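Aspartokinase (Synechocystis, PDB 3L76) probably phosphorylates the beta-carboxyl group of L-aspartate with ATP, opening the pathway to lysine and threonine, and binds both of these end products in its ACT domains. Local coordinates at residues G73-I78 with L145-L150; S479-I484 with P489-A494; A544-A549 with H585-L590; A221-I226 with A260-E265. All coordinates share one frame; numbering follows the deposited sequence.

Interaction 1 of 4, residues G73-I78 with L145-L150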
loop_
_atom_site.group_PDB
_atom_site.type_symbol
_atom_site.label_atom_id
_atom_site.label_comp_id
_atom_site.label_asym_id
_atom_site.label_seq_id
_atom_site.Cartn_x
_atom_site.Cartn_y
_atom_site.Cartn_z
ATOM N N GLY A 73 0.213 3.785 -3.896
ATOM C CA GLY A 73 -0.088 5.176 -4.196
ATOM C C GLY A 73 -1.439 5.331 -4.866
ATOM O O GLY A 73 -2.148 6.321 -4.667
ATOM N N GLU A 74 -1.788 4.329 -5.664
ATOM C CA GLU A 74 -3.059 4.280 -6.363
ATOM C C GLU A 74 -4.176 3.993 -5.376
ATOM O O GLU A 74 -5.270 4.558 -5.471
ATOM C CB GLU A 74 -3.018 3.186 -7.428
ATOM C CG GLU A 74 -1.699 3.115 -8.175
ATOM C CD GLU A 74 -1.899 3.111 -9.674
ATOM O OE1 GLU A 74 -2.636 2.228 -10.175
ATOM O OE2 GLU A 74 -1.325 3.995 -10.350
ATOM N N GLN A 75 -3.900 3.117 -4.420
ATOM C CA GLN A 75 -4.896 2.808 -3.405
ATOM C C GLN A 75 -5.259 4.017 -2.564
ATOM O O GLN A 75 -6.440 4.209 -2.275
ATOM C CB GLN A 75 -4.450 1.670 -2.502
ATOM C CG GLN A 75 -4.531 0.315 -3.133
ATOM C CD GLN A 75 -3.812 -0.718 -2.307
ATOM O OE1 GLN A 75 -4.267 -1.075 -1.214
ATOM N NE2 GLN A 75 -2.672 -1.198 -2.811
ATOM N N VAL A 76 -4.275 4.827 -2.157
ATOM C CA VAL A 76 -4.620 5.950 -1.275
ATOM C C VAL A 76 -5.464 6.952 -2.044
ATOM O O VAL A 76 -6.404 7.535 -1.510
ATOM C CB VAL A 76 -3.409 6.648 -0.538
ATOM C CG1 VAL A 76 -2.176 5.765 -0.479
ATOM C CG2 VAL A 76 -3.103 8.035 -1.113
ATOM N N SER A 77 -5.151 7.103 -3.321
ATOM C CA SER A 77 -5.851 8.053 -4.182
ATOM C C SER A 77 -7.349 7.756 -4.384
ATOM O O SER A 77 -8.181 8.659 -4.294
ATOM C CB SER A 77 -5.134 8.157 -5.537
ATOM O OG SER A 77 -3.782 8.563 -5.373
ATOM N N ILE A 78 -7.698 6.505 -4.669
ATOM C CA ILE A 78 -9.111 6.158 -4.822
ATOM C C ILE A 78 -9.881 6.232 -3.494
ATOM O O ILE A 78 -11.074 6.532 -3.480
ATOM C CB ILE A 78 -9.306 4.778 -5.497
ATOM C CG1 ILE A 78 -8.961 3.638 -4.534
ATOM C CG2 ILE A 78 -8.482 4.689 -6.800
ATOM C CD1 ILE A 78 -9.324 2.258 -5.079
ATOM N N LEU A 145 -0.410 -12.253 -6.281
ATOM C CA LEU A 145 -0.389 -10.921 -5.666
ATOM C C LEU A 145 -1.808 -10.354 -5.556
ATOM O O LEU A 145 -2.512 -10.281 -6.557
ATOM C CB LEU A 145 0.521 -9.969 -6.461
ATOM N N GLU A 146 -2.226 -9.959 -4.350
ATOM C CA GLU A 146 -3.606 -9.495 -4.137
ATOM C C GLU A 146 -3.938 -8.166 -4.839
ATOM O O GLU A 146 -5.043 -7.999 -5.355
ATOM C CB GLU A 146 -3.953 -9.435 -2.638
ATOM C CG GLU A 146 -3.974 -10.799 -1.954
ATOM C CD GLU A 146 -5.153 -11.676 -2.376
ATOM O OE1 GLU A 146 -6.049 -11.185 -3.101
ATOM O OE2 GLU A 146 -5.183 -12.863 -1.976
ATOM N N ILE A 147 -2.996 -7.223 -4.838
ATOM C CA ILE A 147 -3.155 -5.963 -5.570
ATOM C C ILE A 147 -1.836 -5.511 -6.218
ATOM O O ILE A 147 -0.823 -5.318 -5.540
ATOM C CB ILE A 147 -3.693 -4.805 -4.685
ATOM C CG1 ILE A 147 -4.752 -5.299 -3.698
ATOM C CG2 ILE A 147 -4.266 -3.698 -5.555
ATOM C CD1 ILE A 147 -5.256 -4.225 -2.770
ATOM N N THR A 148 -1.857 -5.349 -7.535
ATOM C CA THR A 148 -0.721 -4.792 -8.255
ATOM C C THR A 148 -1.194 -3.868 -9.365
ATOM O O THR A 148 -2.354 -3.904 -9.772
ATOM C CB THR A 148 0.155 -5.883 -8.887
ATOM O OG1 THR A 148 -0.635 -6.679 -9.783
ATOM C CG2 THR A 148 0.763 -6.767 -7.806
ATOM N N THR A 149 -0.282 -3.042 -9.855
ATOM C CA THR A 149 -0.583 -2.168 -10.971
ATOM C C THR A 149 0.047 -2.736 -12.241
ATOM O O THR A 149 0.750 -3.749 -12.192
ATOM C CB THR A 149 -0.066 -0.757 -10.705
ATOM O OG1 THR A 149 1.349 -0.805 -10.477
ATOM C CG2 THR A 149 -0.751 -0.184 -9.482
ATOM N N LEU A 150 -0.211 -2.089 -13.374
ATOM C CA LEU A 150 0.289 -2.574 -14.662
ATOM C C LEU A 150 1.618 -1.941 -15.068
ATOM O O LEU A 150 2.198 -2.315 -16.088
ATOM C CB LEU A 150 -0.740 -2.341 -15.773
ATOM C CG LEU A 150 -2.127 -2.948 -15.568
ATOM C CD1 LEU A 150 -3.041 -2.606 -16.733
ATOM C CD2 LEU A 150 -2.027 -4.448 -15.383
#
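Gln75, on helix 63-87, lays its terminal amide against the CD1 methyl of Ile147, and one helical position earlier Glu74 brings its carboxylate to the CG2 methyl of Thr149. Gln75 has its CG trans to the carbonyl carbon, and beyond CG the chain runs straight (chi2 168°), which carries the amide away from the helix; OE1 ends 3.6 Å from Ile147 CD1, and NE2 stands 4.0 Å from Ile147 CG2. The isoleucine arrives from the opposite direction. Glu74 crosses the threonine at a slant. Thr149 OG1 sits between its backbone N and carbonyl carbon (chi1 58°), leaving CG2 as the branch that meets the glutamate, with Glu74 CD 3.5 Å from Thr149 CG2. The polar ends of Gln75 are used on other partners: NE2 bonds to Ser71 OG of the same helix and to Gln75 OE1 of the second subunit, where Ile147 also packs on its counterpart. Across these two segments polar groups meet methyls by van der Waals contact alone, and the hydrogen bonding that fixes the Gln75 amide belongs to its helix and the dimer interface of the amino acid kinase domain.

Interaction 2 of 4, residues S479-I484 with P489-A494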
loop_
_atom_site.group_PDB
_atom_site.type_symbol
_atom_site.label_atom_id
_atom_site.label_comp_id
_atom_site.label_asym_id
_atom_site.label_seq_id
_atom_site.Cartn_x
_atom_site.Cartn_y
_atom_site.Cartn_z
ATOM N N SER A 479 18.577 0.518 -48.510
ATOM C CA SER A 479 18.061 0.738 -49.857
ATOM C C SER A 479 18.734 -0.149 -50.906
ATOM O O SER A 479 18.579 -1.371 -50.892
ATOM C CB SER A 479 18.149 2.218 -50.228
ATOM O OG SER A 479 17.392 2.483 -51.388
ATOM N N GLN A 480 19.495 0.452 -51.809
ATOM C CA GLN A 480 20.025 -0.311 -52.944
ATOM C C GLN A 480 21.271 -1.136 -52.625
ATOM O O GLN A 480 21.910 -0.969 -51.582
ATOM C CB GLN A 480 20.287 0.624 -54.127
ATOM C CG GLN A 480 19.023 1.398 -54.578
ATOM C CD GLN A 480 17.828 0.464 -54.700
ATOM O OE1 GLN A 480 17.728 -0.318 -55.645
ATOM N NE2 GLN A 480 16.924 0.532 -53.735
ATOM N N ARG A 481 21.608 -2.046 -53.527
ATOM C CA ARG A 481 22.940 -2.642 -53.514
ATOM C C ARG A 481 24.015 -1.584 -53.788
ATOM O O ARG A 481 23.819 -0.667 -54.591
ATOM C CB ARG A 481 23.037 -3.767 -54.526
ATOM C CG ARG A 481 22.218 -4.966 -54.112
ATOM C CD ARG A 481 22.371 -6.130 -55.061
ATOM N NE ARG A 481 22.058 -7.396 -54.408
ATOM C CZ ARG A 481 22.128 -8.584 -55.001
ATOM N NH1 ARG A 481 22.502 -8.675 -56.273
ATOM N NH2 ARG A 481 21.827 -9.687 -54.323
ATOM N N CYS A 482 25.130 -1.700 -53.080
ATOM C CA CYS A 482 26.284 -0.815 -53.265
ATOM C C CYS A 482 26.863 -0.947 -54.681
ATOM O O CYS A 482 26.998 -2.061 -55.203
ATOM C CB CYS A 482 27.391 -1.193 -52.276
ATOM S SG CYS A 482 26.908 -1.227 -50.584
ATOM N N ARG A 483 27.222 0.169 -55.309
ATOM C CA ARG A 483 27.967 0.068 -56.573
ATOM C C ARG A 483 29.432 -0.350 -56.332
ATOM O O ARG A 483 30.236 0.390 -55.744
ATOM C CB ARG A 483 27.904 1.371 -57.366
ATOM C CG ARG A 483 26.592 2.093 -57.231
ATOM C CD ARG A 483 26.616 3.384 -58.003
ATOM N NE ARG A 483 27.443 4.428 -57.392
ATOM C CZ ARG A 483 26.991 5.316 -56.505
ATOM N NH1 ARG A 483 25.721 5.264 -56.095
ATOM N NH2 ARG A 483 27.806 6.258 -56.021
ATOM N N ILE A 484 29.761 -1.551 -56.812
ATOM C CA ILE A 484 31.101 -2.137 -56.687
ATOM C C ILE A 484 31.453 -2.958 -57.943
ATOM O O ILE A 484 30.585 -3.621 -58.515
ATOM C CB ILE A 484 31.258 -3.029 -55.406
ATOM C CG1 ILE A 484 30.461 -4.332 -55.518
ATOM C CG2 ILE A 484 30.856 -2.276 -54.148
ATOM C CD1 ILE A 484 30.842 -5.355 -54.465
ATOM N N PRO A 489 27.794 -9.216 -53.618
ATOM C CA PRO A 489 26.838 -8.117 -53.446
ATOM C C PRO A 489 26.651 -7.708 -51.992
ATOM O O PRO A 489 26.852 -8.518 -51.085
ATOM C CB PRO A 489 25.530 -8.694 -53.999
ATOM C CG PRO A 489 25.964 -9.741 -54.959
ATOM C CD PRO A 489 27.246 -10.316 -54.425
ATOM N N CYS A 490 26.242 -6.456 -51.790
ATOM C CA CYS A 490 26.126 -5.893 -50.459
ATOM C C CYS A 490 25.325 -4.580 -50.470
ATOM O O CYS A 490 25.139 -3.965 -51.523
ATOM C CB CYS A 490 27.524 -5.678 -49.878
ATOM S SG CYS A 490 28.432 -4.403 -50.763
ATOM N N ARG A 491 24.838 -4.172 -49.297
ATOM C CA ARG A 491 24.088 -2.933 -49.155
ATOM C C ARG A 491 24.608 -2.224 -47.910
ATOM O O ARG A 491 25.149 -2.866 -47.032
ATOM C CB ARG A 491 22.587 -3.216 -49.002
ATOM C CG ARG A 491 21.943 -4.014 -50.118
ATOM C CD ARG A 491 20.449 -4.290 -49.836
ATOM N NE ARG A 491 19.946 -5.335 -50.723
ATOM C CZ ARG A 491 19.274 -5.110 -51.847
ATOM N NH1 ARG A 491 18.976 -3.869 -52.207
ATOM N NH2 ARG A 491 18.890 -6.132 -52.603
ATOM N N ASP A 492 24.464 -0.908 -47.857
ATOM C CA ASP A 492 24.744 -0.148 -46.660
ATOM C C ASP A 492 23.519 -0.188 -45.773
ATOM O O ASP A 492 22.391 -0.218 -46.267
ATOM C CB ASP A 492 25.063 1.301 -47.014
ATOM C CG ASP A 492 26.360 1.448 -47.778
ATOM O OD1 ASP A 492 27.173 0.495 -47.772
ATOM O OD2 ASP A 492 26.561 2.528 -48.372
ATOM N N ILE A 493 23.741 -0.192 -44.464
ATOM C CA ILE A 493 22.650 -0.132 -43.508
ATOM C C ILE A 493 22.893 1.045 -42.595
ATOM O O ILE A 493 23.908 1.095 -41.919
ATOM C CB ILE A 493 22.542 -1.430 -42.656
ATOM C CG1 ILE A 493 22.232 -2.634 -43.541
ATOM C CG2 ILE A 493 21.470 -1.285 -41.558
ATOM C CD1 ILE A 493 22.037 -3.929 -42.764
ATOM N N ALA A 494 21.967 1.998 -42.586
ATOM C CA ALA A 494 22.013 3.108 -41.648
ATOM C C ALA A 494 20.937 2.949 -40.562
ATOM O O ALA A 494 19.843 2.440 -40.822
ATOM C CB ALA A 494 21.833 4.429 -42.388
HETATM O O HOH W 1 21.324 1.340 -47.791
HETATM O O HOH W 2 23.289 0.955 -50.291
HETATM O O HOH W 3 26.759 -5.063 -54.226
#
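Arg481 crosses Arg491 with its CG over the centre of the Arg491 guanidinium, 3.7 Å from Arg491 CZ; the two guanidinium planes are 48° apart. Arg491 runs extended from CG to NE past the backbone of Gln480, and its NH1 donates to Ser479 O at 2.9 Å, in the carbonyl plane but bent at the hydrogen (141°). Arg481, also extended, lies alongside Pro489, whose CB sits over one face of its guanidinium, 3.5 Å from Arg481 CZ. Although Arg481 NE and Arg491 NH2 are like charges 3.9 Å apart, both form salt bridges with Asp454 OD2, so the carboxylate probably offsets their repulsion. Cys482 supplies the backbone tie: its N donates to Cys490 O at 2.7 Å, nearly straight (165°). Cys482 SG comes 3.5 Å from Cys490 SG, too far for a disulfide, with His451 packing on both cysteines. Waters bridge Gln480 O to Asp492 N and Cys482 O to Cys490 N. The contact joins the chain leaving strand 475-479 to strand 490-498, beside the effector pocket of the ACT domain, where Asp454 lines the threonine site and the Arg491 side chain comes within about 5 Å of the ligand.

Interaction 3 of 4, residues A544-A549 with H585-L590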
loop_
_atom_site.group_PDB
_atom_site.type_symbol
_atom_site.label_atom_id
_atom_site.label_comp_id
_atom_site.label_asym_id
_atom_site.label_seq_id
_atom_site.Cartn_x
_atom_site.Cartn_y
_atom_site.Cartn_z
ATOM N N ALA A 544 4.631 13.964 -50.061
ATOM C CA ALA A 544 6.066 13.911 -49.884
ATOM C C ALA A 544 6.750 15.036 -50.677
ATOM O O ALA A 544 7.710 15.648 -50.202
ATOM C CB ALA A 544 6.595 12.560 -50.299
ATOM N N ALA A 545 6.248 15.318 -51.878
ATOM C CA ALA A 545 6.876 16.327 -52.714
ATOM C C ALA A 545 6.821 17.692 -52.045
ATOM O O ALA A 545 7.802 18.436 -52.038
ATOM C CB ALA A 545 6.240 16.367 -54.091
ATOM N N HIS A 546 5.677 18.014 -51.461
ATOM C CA HIS A 546 5.528 19.287 -50.772
ATOM C C HIS A 546 6.484 19.410 -49.599
ATOM O O HIS A 546 7.076 20.458 -49.380
ATOM C CB HIS A 546 4.098 19.468 -50.287
ATOM C CG HIS A 546 3.735 20.894 -50.031
ATOM N ND1 HIS A 546 3.987 21.896 -50.945
ATOM C CD2 HIS A 546 3.145 21.493 -48.970
ATOM C CE1 HIS A 546 3.565 23.046 -50.458
ATOM N NE2 HIS A 546 3.050 22.831 -49.259
ATOM N N PHE A 547 6.617 18.325 -48.842
ATOM C CA PHE A 547 7.524 18.261 -47.700
ATOM C C PHE A 547 8.981 18.530 -48.131
ATOM O O PHE A 547 9.649 19.415 -47.587
ATOM C CB PHE A 547 7.353 16.900 -46.997
ATOM C CG PHE A 547 8.186 16.727 -45.755
ATOM C CD1 PHE A 547 8.695 17.821 -45.073
ATOM C CD2 PHE A 547 8.456 15.458 -45.267
ATOM C CE1 PHE A 547 9.472 17.650 -43.934
ATOM C CE2 PHE A 547 9.233 15.276 -44.123
ATOM C CZ PHE A 547 9.737 16.373 -43.455
ATOM N N PHE A 548 9.460 17.784 -49.125
ATOM C CA PHE A 548 10.826 17.951 -49.623
ATOM C C PHE A 548 11.067 19.333 -50.230
ATOM O O PHE A 548 12.148 19.899 -50.097
ATOM C CB PHE A 548 11.158 16.880 -50.658
ATOM C CG PHE A 548 10.901 15.487 -50.192
ATOM C CD1 PHE A 548 10.993 15.162 -48.843
ATOM C CD2 PHE A 548 10.568 14.491 -51.099
ATOM C CE1 PHE A 548 10.755 13.868 -48.403
ATOM C CE2 PHE A 548 10.334 13.189 -50.667
ATOM C CZ PHE A 548 10.437 12.878 -49.317
ATOM N N ALA A 549 10.059 19.873 -50.902
ATOM C CA ALA A 549 10.190 21.191 -51.499
ATOM C C ALA A 549 10.349 22.235 -50.408
ATOM O O ALA A 549 11.069 23.216 -50.568
ATOM C CB ALA A 549 8.994 21.507 -52.362
ATOM N N HIS A 585 5.973 22.830 -40.640
ATOM C CA HIS A 585 4.750 23.315 -39.992
ATOM C C HIS A 585 4.056 24.377 -40.839
ATOM O O HIS A 585 2.827 24.438 -40.888
ATOM C CB HIS A 585 5.049 23.863 -38.590
ATOM C CG HIS A 585 3.852 23.920 -37.684
ATOM N ND1 HIS A 585 3.068 25.047 -37.551
ATOM C CD2 HIS A 585 3.316 22.989 -36.856
ATOM C CE1 HIS A 585 2.098 24.806 -36.684
ATOM N NE2 HIS A 585 2.225 23.565 -36.251
ATOM N N SER A 586 4.850 25.209 -41.507
ATOM C CA SER A 586 4.309 26.239 -42.387
ATOM C C SER A 586 3.863 25.667 -43.724
ATOM O O SER A 586 2.843 26.073 -44.273
ATOM C CB SER A 586 5.336 27.347 -42.615
ATOM O OG SER A 586 5.682 27.977 -41.394
ATOM N N ALA A 587 4.636 24.728 -44.252
ATOM C CA ALA A 587 4.307 24.111 -45.533
ATOM C C ALA A 587 2.904 23.524 -45.527
ATOM O O ALA A 587 2.201 23.578 -46.527
ATOM C CB ALA A 587 5.326 23.043 -45.889
ATOM N N PHE A 588 2.483 22.974 -44.397
ATOM C CA PHE A 588 1.191 22.305 -44.353
ATOM C C PHE A 588 0.105 23.100 -43.616
ATOM O O PHE A 588 -0.919 22.551 -43.215
ATOM C CB PHE A 588 1.350 20.879 -43.816
ATOM C CG PHE A 588 2.164 19.980 -44.728
ATOM C CD1 PHE A 588 1.607 19.455 -45.890
ATOM C CD2 PHE A 588 3.485 19.671 -44.431
ATOM C CE1 PHE A 588 2.348 18.635 -46.731
ATOM C CE2 PHE A 588 4.234 18.857 -45.275
ATOM C CZ PHE A 588 3.663 18.336 -46.423
ATOM N N ASN A 589 0.333 24.402 -43.473
ATOM C CA ASN A 589 -0.643 25.310 -42.869
ATOM C C ASN A 589 -1.158 24.844 -41.517
ATOM O O ASN A 589 -2.333 25.016 -41.209
ATOM C CB ASN A 589 -1.825 25.535 -43.813
ATOM C CG ASN A 589 -1.409 26.167 -45.122
ATOM O OD1 ASN A 589 -0.486 26.985 -45.166
ATOM N ND2 ASN A 589 -2.089 25.794 -46.199
ATOM N N LEU A 590 -0.272 24.267 -40.716
ATOM C CA LEU A 590 -0.644 23.737 -39.410
ATOM C C LEU A 590 -0.932 24.814 -38.347
ATOM O O LEU A 590 -1.454 24.511 -37.270
ATOM C CB LEU A 590 0.423 22.752 -38.919
ATOM C CG LEU A 590 0.148 21.283 -39.246
ATOM C CD1 LEU A 590 -0.614 21.164 -40.545
ATOM C CD2 LEU A 590 1.431 20.463 -39.292
#
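His546 uses one edge of its imidazole twice: NE2 donates to the backbone Ala587 O at 3.0 Å, while the neighbouring CD2 points at the face of Phe588, 3.7 Å from CE1. The hydrogen bond is bent (133° at the hydrogen), and although the oxygen lies in the imidazole plane, NE2 stands above the plane of the Ala587 carbonyl. The imidazole forms a T-shaped (edge-to-face) pair with the Phe588 ring, ring centroids 5.2 Å apart and planes at 79°. His546 and Phe547 both have CG trans to the backbone N; for His546 (chi1 -159°) this swings the ring out toward the end of helix 577-587. Phe588 slides past it in the opposite sense, and its CZ reaches Phe547 CB at 4.0 Å, while Ala587 CB lies 4.1 Å from His546 NE2. Replacing Phe588 by an alanine would probably leave the His546 edge without its aromatic face and open a gap beside Phe547 CB. Val435 packs on Phe588, and Phe547 packs inward on Ile568 and Cys570 of strand 567-573. Asn589, with positive phi, is the C-prime residue of a Schellman motif, closed by Leu590 N to His585 O and Asn589 N to Ser586 O, so this is a helix C-terminus docked on the neighbouring helix of an ACT domain, whose Ala544 N binds the carboxylate of lysine.

Interaction 4 of 4, residues A221-I226 with A260-E265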
loop_
_atom_site.group_PDB
_atom_site.type_symbol
_atom_site.label_atom_id
_atom_site.label_comp_id
_atom_site.label_asym_id
_atom_site.label_seq_id
_atom_site.Cartn_x
_atom_site.Cartn_y
_atom_site.Cartn_z
ATOM N N ALA A 221 -7.646 1.259 -27.718
ATOM C CA ALA A 221 -8.841 1.999 -28.123
ATOM C C ALA A 221 -9.160 1.805 -29.604
ATOM O O ALA A 221 -10.309 1.519 -29.966
ATOM C CB ALA A 221 -8.714 3.477 -27.797
ATOM N N ARG A 222 -8.156 1.952 -30.464
ATOM C CA ARG A 222 -8.382 1.742 -31.888
ATOM C C ARG A 222 -8.938 0.347 -32.128
ATOM O O ARG A 222 -9.889 0.174 -32.893
ATOM C CB ARG A 222 -7.099 1.914 -32.719
ATOM C CG ARG A 222 -7.327 1.749 -34.238
ATOM C CD ARG A 222 -6.041 1.438 -35.023
ATOM N NE ARG A 222 -5.507 0.123 -34.695
ATOM C CZ ARG A 222 -4.210 -0.158 -34.608
ATOM N NH1 ARG A 222 -3.308 0.794 -34.812
ATOM N NH2 ARG A 222 -3.811 -1.382 -34.295
ATOM N N ASN A 223 -8.342 -0.649 -31.482
ATOM C CA ASN A 223 -8.727 -2.031 -31.747
ATOM C C ASN A 223 -10.118 -2.426 -31.240
ATOM O O ASN A 223 -10.705 -3.371 -31.754
ATOM C CB ASN A 223 -7.684 -3.006 -31.218
ATOM C CG ASN A 223 -6.405 -3.034 -32.054
ATOM O OD1 ASN A 223 -6.326 -2.485 -33.162
ATOM N ND2 ASN A 223 -5.396 -3.691 -31.519
ATOM N N TYR A 224 -10.636 -1.712 -30.240
ATOM C CA TYR A 224 -11.969 -2.003 -29.713
ATOM C C TYR A 224 -12.949 -0.868 -29.972
ATOM O O TYR A 224 -14.038 -0.833 -29.417
ATOM C CB TYR A 224 -11.907 -2.381 -28.229
ATOM C CG TYR A 224 -11.132 -3.658 -27.996
ATOM C CD1 TYR A 224 -11.771 -4.891 -27.947
ATOM C CD2 TYR A 224 -9.760 -3.634 -27.863
ATOM C CE1 TYR A 224 -11.055 -6.057 -27.752
ATOM C CE2 TYR A 224 -9.038 -4.789 -27.678
ATOM C CZ TYR A 224 -9.682 -5.993 -27.625
ATOM O OH TYR A 224 -8.946 -7.136 -27.430
ATOM N N GLY A 225 -12.552 0.056 -30.836
ATOM C CA GLY A 225 -13.433 1.122 -31.269
ATOM C C GLY A 225 -13.883 1.999 -30.127
ATOM O O GLY A 225 -15.031 2.421 -30.075
ATOM N N ILE A 226 -12.972 2.282 -29.208
ATOM C CA ILE A 226 -13.304 3.114 -28.064
ATOM C C ILE A 226 -12.944 4.576 -28.317
ATOM O O ILE A 226 -11.771 4.929 -28.431
ATOM C CB ILE A 226 -12.604 2.625 -26.780
ATOM C CG1 ILE A 226 -12.778 1.115 -26.609
ATOM C CG2 ILE A 226 -13.144 3.375 -25.563
ATOM C CD1 ILE A 226 -14.176 0.712 -26.236
ATOM N N ALA A 260 4.886 -6.678 -27.844
ATOM C CA ALA A 260 5.719 -5.746 -28.600
ATOM C C ALA A 260 5.043 -5.438 -29.925
ATOM O O ALA A 260 5.040 -4.309 -30.383
ATOM C CB ALA A 260 7.089 -6.322 -28.841
ATOM N N VAL A 261 4.428 -6.456 -30.507
ATOM C CA VAL A 261 3.871 -6.354 -31.835
ATOM C C VAL A 261 2.378 -6.635 -31.837
ATOM O O VAL A 261 1.943 -7.687 -31.407
ATOM C CB VAL A 261 4.584 -7.341 -32.779
ATOM C CG1 VAL A 261 3.757 -7.588 -34.054
ATOM C CG2 VAL A 261 5.995 -6.842 -33.078
ATOM N N ASP A 262 1.611 -5.676 -32.334
ATOM C CA ASP A 262 0.176 -5.813 -32.489
ATOM C C ASP A 262 -0.255 -6.564 -33.743
ATOM O O ASP A 262 -1.274 -7.247 -33.728
ATOM C CB ASP A 262 -0.469 -4.447 -32.530
ATOM C CG ASP A 262 -1.972 -4.523 -32.396
ATOM O OD1 ASP A 262 -2.473 -5.227 -31.487
ATOM O OD2 ASP A 262 -2.650 -3.868 -33.192
ATOM N N GLY A 263 0.499 -6.422 -34.834
ATOM C CA GLY A 263 0.075 -7.009 -36.089
ATOM C C GLY A 263 1.136 -7.219 -37.141
ATOM O O GLY A 263 2.199 -6.623 -37.091
ATOM N N VAL A 264 0.837 -8.097 -38.092
ATOM C CA VAL A 264 1.693 -8.344 -39.247
ATOM C C VAL A 264 0.967 -7.837 -40.484
ATOM O O VAL A 264 -0.254 -8.004 -40.602
ATOM C CB VAL A 264 1.992 -9.865 -39.480
ATOM C CG1 VAL A 264 2.684 -10.051 -40.799
ATOM C CG2 VAL A 264 2.867 -10.433 -38.405
ATOM N N GLU A 265 1.711 -7.238 -41.416
ATOM C CA GLU A 265 1.111 -6.706 -42.641
ATOM C C GLU A 265 1.798 -7.188 -43.914
ATOM O O GLU A 265 3.004 -7.418 -43.917
ATOM C CB GLU A 265 1.084 -5.191 -42.585
ATOM C CG GLU A 265 0.165 -4.681 -41.509
ATOM C CD GLU A 265 0.336 -3.211 -41.225
ATOM O OE1 GLU A 265 1.183 -2.580 -41.866
ATOM O OE2 GLU A 265 -0.372 -2.681 -40.346
#
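Asp262 OD2 takes two donors from helix 215-224: Arg222 NH2, in a salt bridge at 3.0 Å, and Asn223 ND2, in a hydrogen bond at 3.2 Å. The hydrogen bond from the amide is nearly straight (177° at the hydrogen) and meets OD2 on its syn side, with the carboxylate turned only 20° from the amide plane; ND2 also makes a weak bond to Asp262 OD1 at 3.3 Å. Arg222 instead presents a guanidinium edge, its plane 38° from that of the carboxylate. Arg222 NE and NH2 both donate, side-on, to Asn223 OD1, at 3.1 and 3.0 Å and from the same face of the amide, which fixes which end of that amide carries the oxygen and directs ND2 at the aspartate. This doubling back is possible because the arginine chain bends at chi3. With a leucine in place of Asn223, Asp262 would probably lose its straight donor and the Arg222 guanidinium would be freer to turn. Farther out, Arg222 NH1 forms a salt bridge with Asp200; Gly225, with positive phi, forms a Schellman motif after the last turn; Asp262 with Gly263 forms a classic beta bulge opposite Ala361. A small polar network thus joins a helix of the amino acid kinase domain to the chain entering strand 263-267, which pairs with strand 348-361, and the arginine's charge is probably shared between Asp262 and Asp200.

Overall arrangement
The four contacts fall in different parts of the chain and none touches another. Interaction 1 belongs to the kinase domain and is partly buried against the second subunit; interactions 2 and 3 lie within separate ACT domains, across the chain's centre from it, with centres about 52 and 46 Å away. Interaction 4 is a surface contact joining a kinase-domain helix to the chain entering strand 263-267, part of the same extended strand system that interaction 2 reaches. Chemistry follows place: methyl against polar group in interaction 1, a backbone hydrogen bond, waters and crossed arginines in interaction 2, aromatic packing with one hydrogen bond in interaction 3, and a salt bridge with side-chain amide hydrogen bonds in interaction 4.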